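PDB 7CHU: putative pectin lyase, which serves as the trimeric tailspike of a deep-sea thermophilic bacteriophage, where it probably recognises, and may cleave, polysaccharide on the surface of the host cell. Local coordinates for residues A[148-154]-A[180-186]; A[444-450]-A[463-469]; A[482-486]-A[495-499]. All blocks are in the same frame, centred on the assembly; numbering follows the deposited sequence.

Interaction 1: A[148-154]-A[180-186]; sequences KSTITNG and DGQNNDC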
# COMPACT_ATOMS: atom_id res chain seq x y z
N LYS A 148 20.47 24.19 3.47
CA LYS A 148 21.52 24.24 2.47
C LYS A 148 22.87 23.97 3.13
O LYS A 148 23.38 24.81 3.88
CB LYS A 148 21.54 25.59 1.76
CG LYS A 148 20.25 25.90 1.00
CD LYS A 148 20.26 25.44 -0.43
CE LYS A 148 19.05 26.00 -1.19
NZ LYS A 148 18.97 25.45 -2.58
N SER A 149 23.46 22.82 2.85
CA SER A 149 24.70 22.42 3.52
C SER A 149 25.91 22.98 2.80
O SER A 149 25.98 22.97 1.57
CB SER A 149 24.81 20.90 3.57
OG SER A 149 25.95 20.49 4.32
N THR A 150 26.91 23.41 3.58
CA THR A 150 28.25 23.63 3.06
C THR A 150 29.24 22.66 3.66
O THR A 150 30.45 22.88 3.56
CB THR A 150 28.73 25.06 3.32
OG1 THR A 150 28.99 25.21 4.72
CG2 THR A 150 27.69 26.10 2.87
N ILE A 151 28.76 21.62 4.33
CA ILE A 151 29.63 20.64 4.96
C ILE A 151 30.36 19.83 3.90
O ILE A 151 29.74 19.29 2.97
CB ILE A 151 28.81 19.73 5.89
CG1 ILE A 151 28.15 20.56 6.99
CG2 ILE A 151 29.66 18.59 6.44
CD1 ILE A 151 27.25 19.72 7.88
N THR A 152 31.68 19.74 4.02
CA THR A 152 32.50 19.00 3.06
C THR A 152 33.35 17.91 3.69
O THR A 152 34.16 17.29 2.98
CB THR A 152 33.44 19.93 2.28
OG1 THR A 152 34.33 20.58 3.21
CG2 THR A 152 32.66 20.98 1.49
N ASN A 153 33.24 17.68 5.00
CA ASN A 153 34.12 16.72 5.67
C ASN A 153 33.48 15.36 5.82
O ASN A 153 33.97 14.53 6.61
CB ASN A 153 34.58 17.25 7.03
CG ASN A 153 33.41 17.50 7.96
OD1 ASN A 153 32.27 17.13 7.66
ND2 ASN A 153 33.67 18.13 9.08
N GLY A 154 32.41 15.09 5.08
CA GLY A 154 31.75 13.80 5.15
C GLY A 154 30.77 13.65 6.30
O GLY A 154 30.15 12.59 6.42
N ASP A 180 19.54 19.90 1.31
CA ASP A 180 20.20 20.07 0.01
C ASP A 180 21.71 20.15 0.26
O ASP A 180 22.19 21.15 0.81
CB ASP A 180 19.67 21.31 -0.70
CG ASP A 180 20.37 21.59 -2.03
OD1 ASP A 180 21.30 20.84 -2.45
OD2 ASP A 180 19.97 22.59 -2.67
N GLY A 181 22.44 19.10 -0.15
CA GLY A 181 23.87 19.01 0.07
C GLY A 181 24.71 19.88 -0.85
O GLY A 181 25.92 20.01 -0.62
N GLN A 182 24.09 20.47 -1.87
CA GLN A 182 24.75 21.37 -2.81
C GLN A 182 25.97 20.70 -3.46
O GLN A 182 26.96 21.36 -3.79
CB GLN A 182 25.14 22.70 -2.15
CG GLN A 182 23.95 23.42 -1.47
CD GLN A 182 24.28 24.84 -1.04
OE1 GLN A 182 23.97 25.78 -1.77
NE2 GLN A 182 24.86 25.02 0.15
N ASN A 183 25.89 19.38 -3.65
CA ASN A 183 26.96 18.58 -4.24
C ASN A 183 28.21 18.56 -3.39
O ASN A 183 29.28 18.15 -3.85
CB ASN A 183 27.29 19.06 -5.66
CG ASN A 183 26.13 18.87 -6.61
OD1 ASN A 183 25.71 19.79 -7.29
ND2 ASN A 183 25.58 17.67 -6.61
N ASN A 184 28.10 18.97 -2.13
CA ASN A 184 29.22 18.88 -1.21
C ASN A 184 29.35 17.47 -0.63
O ASN A 184 28.41 16.66 -0.66
CB ASN A 184 29.06 19.89 -0.08
CG ASN A 184 29.15 21.31 -0.59
OD1 ASN A 184 28.29 22.16 -0.30
ND2 ASN A 184 30.16 21.58 -1.36
N ASP A 185 30.53 17.18 -0.09
CA ASP A 185 30.79 15.89 0.55
C ASP A 185 30.23 15.91 1.97
O ASP A 185 30.94 16.12 2.96
CB ASP A 185 32.28 15.56 0.55
CG ASP A 185 32.56 14.18 1.12
OD1 ASP A 185 31.61 13.41 1.43
OD2 ASP A 185 33.76 13.86 1.27
N CYS A 186 28.91 15.68 2.05
CA CYS A 186 28.19 15.57 3.31
C CYS A 186 27.15 14.47 3.18
O CYS A 186 26.72 14.14 2.07
CB CYS A 186 27.53 16.90 3.72
SG CYS A 186 26.21 17.44 2.59
O HOH W 1 35.94 16.33 1.21

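Interaction 2: A[444-450]-A[463-469]; sequences DGVAFVG and LTTLLNV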
# COMPACT_ATOMS: atom_id res chain seq x y z
N ASP A 444 0.60 -32.67 -32.74
CA ASP A 444 1.35 -32.80 -31.48
C ASP A 444 0.53 -33.44 -30.37
O ASP A 444 1.04 -34.28 -29.62
CB ASP A 444 1.81 -31.43 -31.01
CG ASP A 444 2.80 -30.79 -31.94
OD1 ASP A 444 3.53 -31.54 -32.62
OD2 ASP A 444 2.85 -29.54 -31.96
N GLY A 445 -0.73 -33.01 -30.21
CA GLY A 445 -1.54 -33.47 -29.10
C GLY A 445 -0.80 -33.23 -27.79
O GLY A 445 -0.14 -32.20 -27.59
N VAL A 446 -0.85 -34.22 -26.91
CA VAL A 446 -0.06 -34.23 -25.68
C VAL A 446 1.24 -34.97 -25.98
O VAL A 446 1.20 -36.15 -26.38
CB VAL A 446 -0.82 -34.91 -24.53
CG1 VAL A 446 0.04 -34.89 -23.26
CG2 VAL A 446 -2.20 -34.21 -24.28
N ALA A 447 2.38 -34.30 -25.81
CA ALA A 447 3.67 -34.89 -26.14
C ALA A 447 4.56 -35.03 -24.91
O ALA A 447 4.53 -34.19 -23.99
CB ALA A 447 4.41 -34.07 -27.21
N PHE A 448 5.35 -36.10 -24.90
CA PHE A 448 6.33 -36.39 -23.87
C PHE A 448 7.72 -36.28 -24.49
O PHE A 448 7.96 -36.84 -25.57
CB PHE A 448 6.11 -37.80 -23.31
CG PHE A 448 4.78 -37.98 -22.66
CD1 PHE A 448 3.62 -38.08 -23.41
CD2 PHE A 448 4.69 -38.02 -21.26
CE1 PHE A 448 2.39 -38.23 -22.80
CE2 PHE A 448 3.46 -38.17 -20.63
CZ PHE A 448 2.31 -38.28 -21.40
N VAL A 449 8.62 -35.55 -23.82
CA VAL A 449 9.89 -35.14 -24.40
C VAL A 449 10.98 -35.41 -23.38
O VAL A 449 10.74 -35.45 -22.17
CB VAL A 449 9.90 -33.65 -24.81
CG1 VAL A 449 8.96 -33.41 -26.00
CG2 VAL A 449 9.50 -32.75 -23.64
N GLY A 450 12.20 -35.63 -23.87
CA GLY A 450 13.34 -35.83 -22.99
C GLY A 450 14.67 -35.68 -23.69
O GLY A 450 14.75 -35.64 -24.92
N LEU A 463 15.44 -31.78 -27.66
CA LEU A 463 14.42 -32.58 -27.01
C LEU A 463 13.91 -33.65 -27.97
O LEU A 463 13.52 -33.34 -29.11
CB LEU A 463 13.27 -31.70 -26.51
CG LEU A 463 13.65 -30.85 -25.29
CD1 LEU A 463 12.42 -30.14 -24.74
CD2 LEU A 463 14.33 -31.68 -24.20
N THR A 464 13.95 -34.90 -27.53
CA THR A 464 13.46 -36.04 -28.28
C THR A 464 12.01 -36.31 -27.92
O THR A 464 11.68 -36.41 -26.73
CB THR A 464 14.31 -37.28 -27.97
OG1 THR A 464 15.67 -37.01 -28.28
CG2 THR A 464 13.84 -38.51 -28.78
N THR A 465 11.15 -36.40 -28.92
CA THR A 465 9.76 -36.73 -28.65
C THR A 465 9.66 -38.22 -28.38
O THR A 465 10.09 -39.04 -29.20
CB THR A 465 8.86 -36.32 -29.82
OG1 THR A 465 8.91 -34.90 -30.01
CG2 THR A 465 7.41 -36.72 -29.55
N LEU A 466 9.09 -38.58 -27.23
CA LEU A 466 8.99 -39.99 -26.85
C LEU A 466 7.62 -40.59 -27.12
O LEU A 466 7.52 -41.81 -27.32
CB LEU A 466 9.32 -40.15 -25.36
CG LEU A 466 10.65 -39.49 -24.99
CD1 LEU A 466 10.85 -39.39 -23.46
CD2 LEU A 466 11.76 -40.27 -25.63
N LEU A 467 6.58 -39.77 -27.12
CA LEU A 467 5.21 -40.27 -27.13
C LEU A 467 4.31 -39.09 -27.45
O LEU A 467 4.52 -37.99 -26.93
CB LEU A 467 4.85 -40.88 -25.76
CG LEU A 467 3.38 -41.27 -25.54
CD1 LEU A 467 3.05 -42.45 -26.44
CD2 LEU A 467 3.07 -41.60 -24.07
N ASN A 468 3.34 -39.30 -28.34
CA ASN A 468 2.27 -38.34 -28.60
C ASN A 468 0.94 -39.00 -28.31
O ASN A 468 0.72 -40.15 -28.70
CB ASN A 468 2.29 -37.83 -30.04
CG ASN A 468 3.51 -37.01 -30.36
OD1 ASN A 468 4.51 -37.55 -30.83
ND2 ASN A 468 3.43 -35.70 -30.14
N VAL A 469 0.06 -38.30 -27.62
CA VAL A 469 -1.30 -38.76 -27.42
C VAL A 469 -2.17 -37.81 -28.22
O VAL A 469 -2.23 -36.62 -27.91
CB VAL A 469 -1.68 -38.79 -25.94
CG1 VAL A 469 -3.17 -39.09 -25.76
CG2 VAL A 469 -0.82 -39.82 -25.20
O HOH W 2 5.41 -33.60 -30.80
O HOH W 3 17.31 -35.55 -27.21

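Interaction 3: A[482-486]-A[495-499]; sequences FTPVT and LFVDS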
# COMPACT_ATOMS: atom_id res chain seq x y z
N PHE A 482 7.34 -54.13 -21.49
CA PHE A 482 6.43 -54.59 -20.45
C PHE A 482 7.18 -55.05 -19.20
O PHE A 482 8.24 -55.67 -19.29
CB PHE A 482 5.57 -55.77 -20.94
CG PHE A 482 4.61 -55.42 -22.06
CD1 PHE A 482 5.03 -55.50 -23.39
CD2 PHE A 482 3.31 -55.08 -21.79
CE1 PHE A 482 4.15 -55.21 -24.43
CE2 PHE A 482 2.43 -54.77 -22.82
CZ PHE A 482 2.85 -54.84 -24.14
N THR A 483 6.59 -54.77 -18.03
CA THR A 483 6.96 -55.42 -16.79
C THR A 483 6.02 -56.59 -16.55
O THR A 483 4.80 -56.40 -16.60
CB THR A 483 6.86 -54.43 -15.62
OG1 THR A 483 7.82 -53.38 -15.80
CG2 THR A 483 7.14 -55.15 -14.30
N PRO A 484 6.53 -57.80 -16.31
CA PRO A 484 5.63 -58.96 -16.19
C PRO A 484 4.66 -58.82 -15.02
O PRO A 484 5.05 -58.42 -13.93
CB PRO A 484 6.60 -60.15 -16.00
CG PRO A 484 7.91 -59.69 -16.66
CD PRO A 484 7.96 -58.19 -16.35
N VAL A 485 3.41 -59.21 -15.25
CA VAL A 485 2.35 -59.22 -14.24
C VAL A 485 1.65 -60.57 -14.28
O VAL A 485 1.78 -61.33 -15.24
CB VAL A 485 1.31 -58.09 -14.43
CG1 VAL A 485 1.97 -56.72 -14.33
CG2 VAL A 485 0.60 -58.26 -15.80
N THR A 486 0.84 -60.82 -13.26
CA THR A 486 0.06 -62.05 -13.21
C THR A 486 -1.13 -61.97 -14.16
O THR A 486 -1.71 -60.90 -14.37
CB THR A 486 -0.46 -62.30 -11.79
OG1 THR A 486 -1.49 -61.34 -11.49
CG2 THR A 486 0.68 -62.19 -10.77
N LEU A 495 -3.24 -56.69 -23.14
CA LEU A 495 -1.96 -57.21 -23.60
C LEU A 495 -0.94 -57.05 -22.46
O LEU A 495 -0.88 -55.99 -21.83
CB LEU A 495 -1.51 -56.46 -24.85
CG LEU A 495 -0.33 -56.92 -25.68
CD1 LEU A 495 -0.60 -58.28 -26.35
CD2 LEU A 495 -0.06 -55.83 -26.71
N PHE A 496 -0.19 -58.12 -22.18
CA PHE A 496 0.75 -58.13 -21.05
C PHE A 496 1.78 -59.24 -21.28
O PHE A 496 1.56 -60.15 -22.08
CB PHE A 496 0.04 -58.36 -19.71
CG PHE A 496 -0.61 -59.72 -19.58
CD1 PHE A 496 -0.09 -60.68 -18.72
CD2 PHE A 496 -1.75 -60.03 -20.32
CE1 PHE A 496 -0.70 -61.93 -18.61
CE2 PHE A 496 -2.37 -61.28 -20.21
CZ PHE A 496 -1.85 -62.23 -19.35
N VAL A 497 2.88 -59.16 -20.55
CA VAL A 497 3.79 -60.30 -20.38
C VAL A 497 3.46 -60.98 -19.06
O VAL A 497 3.49 -60.35 -17.99
CB VAL A 497 5.26 -59.85 -20.43
CG1 VAL A 497 6.18 -61.03 -20.13
CG2 VAL A 497 5.59 -59.26 -21.79
N ASP A 498 3.15 -62.27 -19.13
CA ASP A 498 2.78 -63.07 -17.96
C ASP A 498 4.01 -63.39 -17.11
O ASP A 498 4.93 -64.05 -17.58
CB ASP A 498 2.11 -64.36 -18.45
CG ASP A 498 1.48 -65.17 -17.34
OD1 ASP A 498 1.75 -64.94 -16.14
OD2 ASP A 498 0.70 -66.07 -17.66
N SER A 499 3.98 -63.00 -15.83
CA SER A 499 5.12 -63.28 -14.96
C SER A 499 5.27 -64.76 -14.63
O SER A 499 6.33 -65.15 -14.15
CB SER A 499 5.01 -62.46 -13.66
OG SER A 499 3.86 -62.83 -12.92
O HOH W 4 3.02 -57.00 -18.56

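Interaction 1: A[148-154]-A[180-186]
Residues 148-154 and 180-186 leave adjacent parallel strands of the beta-helix together. Lys148 and Asp180 form the parallel bridge, their CA atoms 5.0 Å apart, and Ser149 N donates to Asp180 O at 2.9 Å; beyond this both chains turn into loops. A type I' turn from Gly181 to Asn184, closed by Asn184 N to Gly181 O at 2.8 Å, makes a local loop, after which the backbones meet again where Gly154 N donates to Asp185 O at 2.8 Å. On the shared face of the sheet, Lys148 NZ forms a salt bridge with Asp180 OD2 at 3.0 Å, while Asp180 OD1 accepts from Gln182 N at 2.9 Å in an Asx turn. That turn presents Gln182, whose NE2 donates to Ser149 O at 2.7 Å. Ser149 OG takes Ile151 N at 3.0 Å, an ST turn, and Ile151 CB rests 3.8 Å from Cys186 CB. A water joins Thr152 O (2.7 Å) to Asp185 OD2 (3.3 Å), while Asp185 OD1 is hydrogen-bonded to Asn209. The contact stacks one coil on the next in a pectate lyase-like right-handed parallel beta-helix: strand 145-149 lies between strands 120-124 and 177-180, and strand 202-205 follows.

Interaction 2: A[444-450]-A[463-469]
A classic beta bulge interrupts this antiparallel pair: Leu466 and Leu467 both face Phe448, which donates through N to Leu467 O at 2.9 Å and accepts through O from Leu466 N at 2.7 Å. The register therefore shifts by one, from Phe448 opposite Leu467 to Val449 opposite Thr465. Regular pairing holds at both ends, with Val469 N to Val446 O at 2.7 Å and Thr464 N to Gly450 O at 2.8 Å. The strand axes run 140° apart, 4.6 Å at closest. Phe448 CD1 packs 3.6 Å from Leu467 CD2, and Val469 CG2 meets the ring edge, 4.3 Å from Phe448 CE1. Among Ala447, Val449 and Thr465 on the other face lies Asn468, whose ND2 donates to Asp444 O at 2.8 Å, tying down the approach to the strand. Phe448 also packs on Phe448 of both neighbouring subunits, so its face of the hairpin lines the trimer core. Strand 433-438 flanks the hairpin beside 446-451, and strands 423-426 and 474-476 pair with 459-469.

Interaction 3: A[482-486]-A[495-499]
Phe482, Val497 and Val485 carry this contact, in which an extended loop comes against segment 495-499 with the end-to-end directions of the two segments 66° apart. Phe482 buries 91 Å², its CA-CB bond directed toward the strand. Its CB lies 3.6 Å from Val497 CG2, and at the far end of the ring CZ reaches to 4.0 Å from Leu495 CD2, so the side chain spans the strand from one residue to the next but one. Val497 buries 76 Å²; its CG1 meets Pro484 CG at 4.1 Å, and its carbonyl O accepts from Val485 N at 3.0 Å and receives a CA-H...O contact from Pro484 CA at 3.1 Å. Val485, with 61 Å² buried, completes a single backbone bridge to Asp498: Val485 O accepts from Ser499 N at 2.8 Å. The CA-CB bond of Val485 points away from the strand, yet Val485 CG2 touches Phe496 CD1 at 3.9 Å. Where the loop bows out, a water takes Val497 N at 2.9 Å and donates to Thr483 O at 2.7 Å. Leu495 meets Leu495 of both other subunits and pairs in an antiparallel ladder with a strand of the third subunit, and Phe482 packs on Leu495 of the second subunit. Apolar side chains gathered from three chains, with a sheet running on between subunits, are consistent with a trimeric C-terminal beta-structure, as in other phage tailspikes.

In the fold
The three contacts follow one another along the chain and down the long spike. Interaction 1 belongs to the coils of the beta-helix; interactions 2 and 3 lie on the opposite side of the chain's centre, toward the C-terminus. Centres of interactions 1 and 2 are 66 Å apart, those of 1 and 3 are 85 Å apart, and those of 2 and 3 only 25 Å, with nearest atoms about 13 Å apart. Interactions 1 and 2 reach one sheet, parallel through the helix and antiparallel beyond it, whereas strand 494-498 of interaction 3 edges another sheet, three-stranded within this chain. Mainly intrachain stacking gives way to association between subunits: interactions 2 and 3 pack against the other two chains.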